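Local coordinates for protein putative lipase/esterase (Lactobacillus plantarum WCFS1, PDB 3BXP) that probably hydrolyses carboxylic esters, as a putative carboxylesterase of the alpha/beta-hydrolase fold, at residues F195-T201 with A225-S231; I111-S117 with A149-Y155; W85-Q89 with Y139-Y144. One frame throughout, in Å; residues are numbered along the deposited sequence.

Interaction 1. Residues F195-T201 with A225-S231. With PGR (R-1,2-propanediol), chain D.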
loop_
_atom_site.group_PDB
_atom_site.type_symbol
_atom_site.label_atom_id
_atom_site.label_comp_id
_atom_site.label_asym_id
_atom_site.label_seq_id
_atom_site.Cartn_x
_atom_site.Cartn_y
_atom_site.Cartn_z
ATOM N N PHE B 195 1.175 -10.062 -2.893
ATOM C CA PHE B 195 0.161 -9.051 -2.626
ATOM C C PHE B 195 -0.029 -9.011 -1.143
ATOM O O PHE B 195 -0.430 -9.986 -0.496
ATOM C CB PHE B 195 -1.148 -9.440 -3.363
ATOM C CG PHE B 195 -2.311 -8.469 -3.169
ATOM C CD1 PHE B 195 -3.128 -8.509 -2.051
ATOM C CD2 PHE B 195 -2.618 -7.549 -4.154
ATOM C CE1 PHE B 195 -4.149 -7.632 -1.899
ATOM C CE2 PHE B 195 -3.648 -6.671 -3.984
ATOM C CZ PHE B 195 -4.425 -6.710 -2.841
ATOM N N VAL B 196 0.218 -7.845 -0.580
ATOM C CA VAL B 196 0.127 -7.630 0.859
ATOM C C VAL B 196 -0.920 -6.536 1.131
ATOM O O VAL B 196 -0.964 -5.498 0.464
ATOM C CB VAL B 196 1.509 -7.199 1.411
ATOM C CG1 VAL B 196 1.528 -7.016 2.923
ATOM C CG2 VAL B 196 2.632 -8.130 0.984
ATOM N N TRP B 197 -1.763 -6.777 2.104
ATOM C CA TRP B 197 -2.734 -5.750 2.579
ATOM C C TRP B 197 -2.861 -5.782 4.075
ATOM O O TRP B 197 -2.632 -6.812 4.736
ATOM C CB TRP B 197 -4.110 -5.869 1.900
ATOM C CG TRP B 197 -4.908 -7.015 2.359
ATOM C CD1 TRP B 197 -4.836 -8.301 1.882
ATOM C CD2 TRP B 197 -5.886 -7.038 3.413
ATOM N NE1 TRP B 197 -5.702 -9.098 2.548
ATOM C CE2 TRP B 197 -6.357 -8.354 3.506
ATOM C CE3 TRP B 197 -6.378 -6.094 4.308
ATOM C CZ2 TRP B 197 -7.325 -8.726 4.434
ATOM C CZ3 TRP B 197 -7.362 -6.473 5.213
ATOM C CH2 TRP B 197 -7.814 -7.771 5.267
ATOM N N GLN B 198 -3.193 -4.627 4.625
ATOM C CA GLN B 198 -3.487 -4.531 6.047
ATOM C C GLN B 198 -4.293 -3.295 6.283
ATOM O O GLN B 198 -4.412 -2.460 5.418
ATOM C CB GLN B 198 -2.192 -4.494 6.858
ATOM C CG GLN B 198 -2.375 -4.506 8.383
ATOM C CD GLN B 198 -1.119 -4.943 9.127
ATOM O OE1 GLN B 198 -0.010 -4.880 8.592
ATOM N NE2 GLN B 198 -1.281 -5.326 10.383
ATOM N N THR B 199 -4.839 -3.142 7.476
ATOM C CA THR B 199 -5.437 -1.834 7.810
ATOM C C THR B 199 -4.531 -1.004 8.662
ATOM O O THR B 199 -3.776 -1.516 9.468
ATOM C CB THR B 199 -6.801 -1.945 8.487
ATOM O OG1 THR B 199 -6.650 -2.518 9.797
ATOM C CG2 THR B 199 -7.748 -2.786 7.649
ATOM N N ALA B 200 -4.601 0.308 8.442
ATOM C CA ALA B 200 -3.653 1.232 9.066
ATOM C C ALA B 200 -3.847 1.248 10.581
ATOM O O ALA B 200 -2.897 1.496 11.343
ATOM C CB ALA B 200 -3.827 2.656 8.488
ATOM N N THR B 201 -5.084 0.961 10.969
ATOM C CA THR B 201 -5.585 1.124 12.337
ATOM C C THR B 201 -5.587 -0.194 13.129
ATOM O O THR B 201 -6.102 -0.249 14.243
ATOM C CB THR B 201 -7.062 1.648 12.350
ATOM O OG1 THR B 201 -7.929 0.702 11.689
ATOM C CG2 THR B 201 -7.193 3.010 11.693
ATOM N N ALA B 225 2.655 -5.881 -4.559
ATOM C CA ALA B 225 1.647 -4.834 -4.311
ATOM C C ALA B 225 1.404 -4.754 -2.807
ATOM O O ALA B 225 1.481 -5.764 -2.096
ATOM C CB ALA B 225 0.310 -5.117 -5.042
ATOM N N TYR B 226 1.052 -3.565 -2.343
ATOM C CA TYR B 226 0.792 -3.331 -0.939
ATOM C C TYR B 226 -0.297 -2.287 -0.765
ATOM O O TYR B 226 -0.225 -1.175 -1.354
ATOM C CB TYR B 226 2.068 -2.820 -0.258
ATOM C CG TYR B 226 1.967 -2.478 1.221
ATOM C CD1 TYR B 226 1.336 -3.311 2.093
ATOM C CD2 TYR B 226 2.601 -1.351 1.750
ATOM C CE1 TYR B 226 1.281 -3.037 3.460
ATOM C CE2 TYR B 226 2.574 -1.091 3.116
ATOM C CZ TYR B 226 1.923 -1.937 3.955
ATOM O OH TYR B 226 1.893 -1.678 5.306
ATOM N N HIS B 227 -1.316 -2.706 -0.028
ATOM C CA HIS B 227 -2.469 -1.851 0.261
ATOM C C HIS B 227 -2.701 -1.747 1.707
ATOM O O HIS B 227 -3.174 -2.693 2.333
ATOM C CB HIS B 227 -3.716 -2.378 -0.462
ATOM C CG HIS B 227 -3.571 -2.391 -1.941
ATOM N ND1 HIS B 227 -3.810 -1.285 -2.728
ATOM C CD2 HIS B 227 -3.155 -3.362 -2.782
ATOM C CE1 HIS B 227 -3.574 -1.591 -3.996
ATOM N NE2 HIS B 227 -3.164 -2.841 -4.056
ATOM N N LEU B 228 -2.354 -0.578 2.243
ATOM C CA LEU B 228 -2.651 -0.242 3.620
ATOM C C LEU B 228 -3.878 0.686 3.692
ATOM O O LEU B 228 -3.826 1.869 3.363
ATOM C CB LEU B 228 -1.418 0.418 4.241
ATOM C CG LEU B 228 -1.471 0.695 5.743
ATOM C CD1 LEU B 228 -1.359 -0.630 6.507
ATOM C CD2 LEU B 228 -0.301 1.606 6.047
ATOM N N PHE B 229 -5.014 0.098 4.034
ATOM C CA PHE B 229 -6.282 0.802 3.953
ATOM C C PHE B 229 -6.391 1.774 5.107
ATOM O O PHE B 229 -5.952 1.486 6.223
ATOM C CB PHE B 229 -7.482 -0.173 3.989
ATOM C CG PHE B 229 -7.552 -1.072 2.810
ATOM C CD1 PHE B 229 -8.159 -0.644 1.640
ATOM C CD2 PHE B 229 -6.989 -2.339 2.836
ATOM C CE1 PHE B 229 -8.196 -1.450 0.569
ATOM C CE2 PHE B 229 -7.059 -3.158 1.702
ATOM C CZ PHE B 229 -7.637 -2.688 0.589
ATOM N N GLY B 230 -6.968 2.925 4.810
ATOM C CA GLY B 230 -7.098 3.994 5.788
ATOM C C GLY B 230 -7.985 3.616 6.954
ATOM O O GLY B 230 -7.639 3.850 8.123
ATOM N N SER B 231 -9.121 3.030 6.600
ATOM C CA SER B 231 -10.174 2.677 7.564
ATOM C C SER B 231 -10.179 1.180 7.911
ATOM O O SER B 231 -9.910 0.331 7.070
ATOM C CB SER B 231 -11.541 3.036 6.983
ATOM O OG SER B 231 -12.538 2.537 7.843
HETATM C C1 PGR D . -9.897 4.117 2.269
HETATM C C2 PGR D . -8.979 3.263 1.380
HETATM C C3 PGR D . -8.965 3.773 -0.040
HETATM O O1 PGR D . -9.439 4.037 3.621
HETATM O O2 PGR D . -7.630 3.168 1.875
#

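Interaction 2. Residues I111-S117 with A149-Y155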
loop_
_atom_site.group_PDB
_atom_site.type_symbol
_atom_site.label_atom_id
_atom_site.label_comp_id
_atom_site.label_asym_id
_atom_site.label_seq_id
_atom_site.Cartn_x
_atom_site.Cartn_y
_atom_site.Cartn_z
ATOM N N ILE B 111 -0.196 -22.253 -8.105
ATOM C CA ILE B 111 -0.437 -22.466 -6.700
ATOM C C ILE B 111 -0.095 -21.136 -6.004
ATOM O O ILE B 111 1.025 -20.624 -6.082
ATOM C CB ILE B 111 0.451 -23.629 -6.137
ATOM C CG1 ILE B 111 0.150 -24.963 -6.859
ATOM C CG2 ILE B 111 0.310 -23.803 -4.601
ATOM C CD1 ILE B 111 1.118 -26.064 -6.482
ATOM N N ILE B 112 -1.067 -20.617 -5.274
ATOM C CA ILE B 112 -0.964 -19.351 -4.577
ATOM C C ILE B 112 -1.110 -19.621 -3.057
ATOM O O ILE B 112 -1.993 -20.389 -2.627
ATOM C CB ILE B 112 -2.124 -18.433 -5.007
ATOM C CG1 ILE B 112 -2.173 -18.265 -6.539
ATOM C CG2 ILE B 112 -1.964 -17.038 -4.356
ATOM C CD1 ILE B 112 -3.567 -18.087 -7.039
ATOM N N LEU B 113 -0.186 -19.137 -2.242
ATOM C CA LEU B 113 -0.312 -19.276 -0.787
ATOM C C LEU B 113 -0.867 -17.988 -0.208
ATOM O O LEU B 113 -0.460 -16.922 -0.594
ATOM C CB LEU B 113 1.065 -19.475 -0.149
ATOM C CG LEU B 113 1.977 -20.482 -0.826
ATOM C CD1 LEU B 113 3.326 -20.616 -0.043
ATOM C CD2 LEU B 113 1.224 -21.802 -0.993
ATOM N N ALA B 114 -1.838 -18.107 0.677
ATOM C CA ALA B 114 -2.429 -16.918 1.316
ATOM C C ALA B 114 -2.370 -17.132 2.820
ATOM O O ALA B 114 -2.796 -18.189 3.316
ATOM C CB ALA B 114 -3.849 -16.715 0.867
ATOM N N GLY B 115 -1.832 -16.150 3.543
ATOM C CA GLY B 115 -1.701 -16.251 4.994
ATOM C C GLY B 115 -2.274 -14.998 5.643
ATOM O O GLY B 115 -2.141 -13.896 5.114
ATOM N N PHE B 116 -2.962 -15.189 6.758
ATOM C CA PHE B 116 -3.584 -14.086 7.518
ATOM C C PHE B 116 -2.991 -14.094 8.931
ATOM O O PHE B 116 -2.843 -15.154 9.496
ATOM C CB PHE B 116 -5.118 -14.282 7.432
ATOM C CG PHE B 116 -5.602 -14.258 5.997
ATOM C CD1 PHE B 116 -5.834 -13.036 5.338
ATOM C CD2 PHE B 116 -5.687 -15.408 5.250
ATOM C CE1 PHE B 116 -6.184 -13.020 4.026
ATOM C CE2 PHE B 116 -6.006 -15.370 3.901
ATOM C CZ PHE B 116 -6.274 -14.158 3.311
ATOM N N SER B 117 -2.691 -12.914 9.524
ATOM C CA SER B 117 -2.136 -12.869 10.925
ATOM C C SER B 117 -0.992 -13.858 11.095
ATOM O O SER B 117 0.009 -13.829 10.340
ATOM C CB SER B 117 -3.278 -13.166 11.943
ATOM O OG SER B 117 -2.814 -13.272 13.271
ATOM N N ALA B 149 3.698 -20.097 -6.793
ATOM C CA ALA B 149 3.974 -19.087 -7.813
ATOM C C ALA B 149 3.912 -17.671 -7.240
ATOM O O ALA B 149 4.443 -16.728 -7.824
ATOM C CB ALA B 149 2.905 -19.239 -8.849
ATOM N N ALA B 150 3.184 -17.540 -6.141
ATOM C CA ALA B 150 2.902 -16.211 -5.509
ATOM C C ALA B 150 2.285 -16.384 -4.148
ATOM O O ALA B 150 1.825 -17.464 -3.784
ATOM C CB ALA B 150 1.957 -15.362 -6.368
ATOM N N ILE B 151 2.219 -15.279 -3.422
ATOM C CA ILE B 151 1.627 -15.285 -2.080
ATOM C C ILE B 151 0.726 -14.069 -1.943
ATOM O O ILE B 151 0.880 -13.069 -2.656
ATOM C CB ILE B 151 2.715 -15.335 -0.885
ATOM C CG1 ILE B 151 3.452 -13.999 -0.668
ATOM C CG2 ILE B 151 3.684 -16.506 -1.104
ATOM C CD1 ILE B 151 4.377 -13.965 0.573
ATOM N N ILE B 152 -0.217 -14.213 -1.038
ATOM C CA ILE B 152 -1.115 -13.129 -0.606
ATOM C C ILE B 152 -0.992 -13.093 0.902
ATOM O O ILE B 152 -1.017 -14.149 1.542
ATOM C CB ILE B 152 -2.608 -13.417 -0.998
ATOM C CG1 ILE B 152 -2.820 -13.279 -2.517
ATOM C CG2 ILE B 152 -3.543 -12.459 -0.254
ATOM C CD1 ILE B 152 -4.174 -13.785 -3.002
ATOM N N LEU B 153 -0.796 -11.887 1.438
ATOM C CA LEU B 153 -0.702 -11.692 2.882
ATOM C C LEU B 153 -1.685 -10.665 3.356
ATOM O O LEU B 153 -1.697 -9.537 2.866
ATOM C CB LEU B 153 0.719 -11.259 3.315
ATOM C CG LEU B 153 1.886 -12.199 2.965
ATOM C CD1 LEU B 153 3.213 -11.523 3.323
ATOM C CD2 LEU B 153 1.704 -13.501 3.776
ATOM N N GLY B 154 -2.545 -11.063 4.293
ATOM C CA GLY B 154 -3.458 -10.099 4.960
ATOM C C GLY B 154 -3.103 -9.945 6.420
ATOM O O GLY B 154 -2.959 -10.946 7.152
ATOM N N TYR B 155 -2.943 -8.699 6.831
ATOM C CA TYR B 155 -2.505 -8.377 8.173
ATOM C C TYR B 155 -1.508 -9.432 8.712
ATOM O O TYR B 155 -1.705 -9.951 9.806
ATOM C CB TYR B 155 -3.712 -8.224 9.124
ATOM C CG TYR B 155 -4.833 -9.225 8.968
ATOM C CD1 TYR B 155 -5.722 -9.128 7.940
ATOM C CD2 TYR B 155 -5.014 -10.242 9.872
ATOM C CE1 TYR B 155 -6.786 -10.019 7.811
ATOM C CE2 TYR B 155 -6.058 -11.160 9.756
ATOM C CZ TYR B 155 -6.923 -11.050 8.729
ATOM O OH TYR B 155 -7.972 -11.918 8.613
#

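Interaction 3. Residues W85-Q89 with Y139-Y144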
loop_
_atom_site.group_PDB
_atom_site.type_symbol
_atom_site.label_atom_id
_atom_site.label_comp_id
_atom_site.label_asym_id
_atom_site.label_seq_id
_atom_site.Cartn_x
_atom_site.Cartn_y
_atom_site.Cartn_z
ATOM N N TRP B 85 8.197 -27.130 12.068
ATOM C CA TRP B 85 7.110 -28.014 11.606
ATOM C C TRP B 85 6.139 -27.391 10.612
ATOM O O TRP B 85 5.786 -28.048 9.631
ATOM C CB TRP B 85 6.328 -28.621 12.775
ATOM C CG TRP B 85 7.241 -28.918 13.948
ATOM C CD1 TRP B 85 7.233 -28.290 15.167
ATOM C CD2 TRP B 85 8.336 -29.833 13.982
ATOM N NE1 TRP B 85 8.258 -28.748 15.937
ATOM C CE2 TRP B 85 8.928 -29.719 15.242
ATOM C CE3 TRP B 85 8.860 -30.761 13.066
ATOM C CZ2 TRP B 85 10.039 -30.468 15.618
ATOM C CZ3 TRP B 85 9.952 -31.531 13.448
ATOM C CH2 TRP B 85 10.512 -31.396 14.718
ATOM N N ALA B 86 5.689 -26.161 10.856
ATOM C CA ALA B 86 4.700 -25.542 9.967
ATOM C C ALA B 86 5.204 -25.432 8.524
ATOM O O ALA B 86 4.409 -25.564 7.612
ATOM C CB ALA B 86 4.246 -24.155 10.491
ATOM N N LEU B 87 6.481 -25.141 8.346
ATOM C CA LEU B 87 7.118 -25.019 7.016
ATOM C C LEU B 87 7.091 -26.367 6.254
ATOM O O LEU B 87 6.721 -26.431 5.079
ATOM C CB LEU B 87 8.564 -24.516 7.140
ATOM C CG LEU B 87 8.785 -23.144 7.724
ATOM C CD1 LEU B 87 10.276 -22.926 7.946
ATOM C CD2 LEU B 87 8.195 -22.055 6.826
ATOM N N GLN B 88 7.401 -27.441 6.978
ATOM C CA GLN B 88 7.382 -28.826 6.447
ATOM C C GLN B 88 5.956 -29.226 6.065
ATOM O O GLN B 88 5.715 -29.779 4.992
ATOM C CB GLN B 88 8.047 -29.787 7.451
ATOM C CG GLN B 88 9.528 -29.457 7.629
ATOM C CD GLN B 88 10.241 -30.019 8.863
ATOM O OE1 GLN B 88 9.650 -30.426 9.850
ATOM N NE2 GLN B 88 11.559 -29.956 8.816
ATOM N N GLN B 89 4.990 -28.856 6.911
ATOM C CA GLN B 89 3.566 -29.148 6.645
ATOM C C GLN B 89 3.028 -28.399 5.432
ATOM O O GLN B 89 2.256 -28.934 4.661
ATOM C CB GLN B 89 2.729 -28.793 7.865
ATOM C CG GLN B 89 3.020 -29.620 9.099
ATOM C CD GLN B 89 2.378 -29.079 10.383
ATOM O OE1 GLN B 89 2.088 -27.870 10.541
ATOM N NE2 GLN B 89 2.165 -29.998 11.337
ATOM N N TYR B 139 15.842 -27.050 6.118
ATOM C CA TYR B 139 14.502 -27.216 6.738
ATOM C C TYR B 139 13.770 -28.387 6.091
ATOM O O TYR B 139 12.553 -28.593 6.262
ATOM C CB TYR B 139 13.693 -25.904 6.659
ATOM C CG TYR B 139 14.276 -24.851 7.587
ATOM C CD1 TYR B 139 14.190 -24.977 8.977
ATOM C CD2 TYR B 139 14.896 -23.755 7.086
ATOM C CE1 TYR B 139 14.740 -24.040 9.821
ATOM C CE2 TYR B 139 15.443 -22.797 7.908
ATOM C CZ TYR B 139 15.376 -22.944 9.282
ATOM O OH TYR B 139 15.916 -21.983 10.119
ATOM N N HIS B 140 14.556 -29.158 5.347
ATOM C CA HIS B 140 14.121 -30.431 4.824
ATOM C C HIS B 140 12.953 -30.308 3.872
ATOM O O HIS B 140 12.072 -31.153 3.929
ATOM C CB HIS B 140 13.738 -31.343 5.998
ATOM C CG HIS B 140 14.834 -31.503 7.017
ATOM N ND1 HIS B 140 15.834 -32.446 6.897
ATOM C CD2 HIS B 140 15.100 -30.817 8.154
ATOM C CE1 HIS B 140 16.662 -32.340 7.923
ATOM N NE2 HIS B 140 16.240 -31.359 8.700
ATOM N N LEU B 141 12.946 -29.275 3.021
ATOM C CA LEU B 141 11.821 -28.972 2.122
ATOM C C LEU B 141 12.061 -29.574 0.747
ATOM O O LEU B 141 11.214 -29.511 -0.164
ATOM C CB LEU B 141 11.579 -27.463 1.955
ATOM C CG LEU B 141 11.191 -26.610 3.158
ATOM C CD1 LEU B 141 10.806 -25.161 2.749
ATOM C CD2 LEU B 141 10.127 -27.316 4.004
ATOM N N ASP B 142 13.246 -30.129 0.574
ATOM C CA ASP B 142 13.627 -30.690 -0.717
ATOM C C ASP B 142 13.163 -32.146 -0.817
ATOM O O ASP B 142 13.451 -32.842 -1.782
ATOM C CB ASP B 142 15.138 -30.536 -0.954
ATOM C CG ASP B 142 15.985 -31.086 0.189
ATOM O OD1 ASP B 142 15.451 -31.804 1.062
ATOM O OD2 ASP B 142 17.203 -30.805 0.194
ATOM N N HIS B 143 12.421 -32.587 0.190
ATOM C CA HIS B 143 11.787 -33.880 0.164
ATOM C C HIS B 143 10.400 -33.790 -0.508
ATOM O O HIS B 143 9.762 -34.792 -0.821
ATOM C CB HIS B 143 11.719 -34.409 1.600
ATOM C CG HIS B 143 13.079 -34.605 2.210
ATOM N ND1 HIS B 143 14.086 -33.662 2.102
ATOM C CD2 HIS B 143 13.617 -35.651 2.885
ATOM C CE1 HIS B 143 15.174 -34.111 2.702
ATOM N NE2 HIS B 143 14.913 -35.310 3.193
ATOM N N TYR B 144 9.945 -32.571 -0.763
ATOM C CA TYR B 144 8.585 -32.385 -1.251
ATOM C C TYR B 144 8.569 -31.842 -2.663
ATOM O O TYR B 144 9.387 -31.047 -3.032
ATOM C CB TYR B 144 7.828 -31.370 -0.371
ATOM C CG TYR B 144 7.862 -31.701 1.089
ATOM C CD1 TYR B 144 7.218 -32.810 1.573
ATOM C CD2 TYR B 144 8.519 -30.872 1.976
ATOM C CE1 TYR B 144 7.246 -33.113 2.920
ATOM C CE2 TYR B 144 8.538 -31.137 3.303
ATOM C CZ TYR B 144 7.912 -32.272 3.782
ATOM O OH TYR B 144 7.973 -32.546 5.134
#

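Interaction 1. Residues F195-T201 with A225-S231
Strands 195-199 and 225-229, the last two of the central alpha/beta-hydrolase sheet, run parallel at 8°, with V196 N giving its hydrogen to A225 O at 2.9 Å. The bonding then alternates in direction: H227 N reaches V196 O, Q198 N reaches H227 O, F229 N reaches Q198 O, and A200 N closes the series on F229 O at 2.9 Å. On one face the side chains of F195 and H227 cross at about a right angle, F195 CE2 lying 3.6 Å from H227 CD2, while their ring planes are 34° apart. F195 CG stands anti to its own amide nitrogen (chi1 180°), which leans the ring toward the neighbouring strand, where CD2 also rests 3.9 Å from A225 CB. Further along, W197 CE3 meets the rim of the F229 ring, 4.0 Å from CE2. The two strands belong to a beta-alpha-beta unit whose connecting helix 208-219 covers the opposite face; there V196 CG1 packs 3.8 Å from Y226 CD1, and S210 OG is hydrogen-bonded to Q198 OE1 and Y226 OH. Strand 225-229 is the edge of this chain's sheet, yet Y226, H227 and L228 pair antiparallel with the second subunit, and H227 ND1 is hydrogen-bonded to H227 ND1 of that subunit. Past F229, the G230 amide nitrogen binds O2 of a propanediol, probably from the crystallisation liquor, at 3.0 Å.

Interaction 2. Residues I111-S117 with A149-Y155
A149 N donates almost straight to I111 O (2.8 Å, 176° at the hydrogen), the first of six backbone hydrogen bonds that join these two segments. L113 bonds through both its N and its O, the N to A150 O and the O from I152 N at 2.8 Å. G115 is gripped in the same way, through I152 O and G154 N, and S117 N ends the series on G154 O at 3.1 Å. The A150 amide nitrogen, by contrast, is buried without a partner. Strands 111-116 and 150-154 are parallel neighbours in the middle of the alpha/beta-hydrolase sheet, with strand 35-41 beyond the first of them. The chain turns sharply at S117, whose phi is positive, between strand 110-116 and helix 118-129; with G115 and G119 it fits the GxSxG nucleophile elbow, so S117 is probably the nucleophile, as in related esterases. Y155 CG sits between its backbone N and carbonyl carbon (chi1 41°), which brings the ring beside F116 and S117: Y155 CZ lies 3.9 Å from F116 CB, and Y155 CD2 is 4.0 Å from S117 CB. Y155 CE1 comes to the rim of the F116 ring, the two planes meeting at 50°. F116 CD1 sits 3.8 Å from G154 CA, the ring lying against the bare backbone of this glycine. On the same face A114 CB and I152 CB touch at 4.0 Å, and I112 CG2 approaches I152 CD1. The reverse face carries L113 CB against I151 CG2, both residues packing on V123 of helix 118-129.

Interaction 3. Residues W85-Q89 with Y139-Y144
The one hydrogen bond between these segments runs from Q88 NE2 to Y139 O, at 3.1 Å and nearly straight (166° at the hydrogen). The acceptor lies in the plane of the Q88 amide, but the amide nitrogen stands well above the Y139 carbonyl plane, 58° out of it, so the bond does not use a carbonyl lone pair. Q88 gets there with its chain extended beyond CG, which carries the amide outward from helix 85-99. Beyond the bonded carbonyl, the Q88 amide runs alongside the H140 ring, both pointing the same way, with NE2 3.7 Å from H140 CD2 and the two planes 68° apart. The Y139 carbonyl is presented where helix 133-138 ends in a Schellman motif: H140 is its C-prime residue with positive phi, H140 N returns to T137 O and L141 N to R136 O. A type I turn from L141 to Y144 follows on the way to strand 150-154, and brings Y144 back against helix 85-99. The Y144 ring lies against the backbone of Q88, CZ 3.5 Å from Q88 O and OH 3.6 Å from Q88 CB, while the hydroxyl itself is hydrogen-bonded to T11. Apolar packing centres on L141 and L87. The CD2 branch of L141 reaches the helix backbone, 3.7 Å from L87 O and 4.0 Å from Q88 CA. L87 CD1 approaches Y139 CG more loosely, at 4.5 Å. Behind them V129 of helix 118-129 touches both Y139 and L141, so the loop packs on that helix as well as on 85-99. The Y139 hydroxyl is hydrogen-bonded to D177.

Interactions 1 and 2 lie in one sheet, their centres 14 Å apart. Strands 150-154 and 194-199 are neighbours in it, and backbone hydrogen bonds from L153 N to F195 O and Y155 N to W197 O join the two contacts, giving four consecutive parallel strands. Interaction 2 sits near the centre of the chain; interaction 1 lies at the sheet edge that continues into the second subunit. Interaction 3 is on the other side of the chain's centre from interaction 1, 30 Å from it and 18 Å from interaction 2, centre to centre. Along the sequence the segments of 2 and 3 alternate, so the helix-loop contact brackets strand 110-116 and its probable nucleophile elbow; interaction 1 follows both.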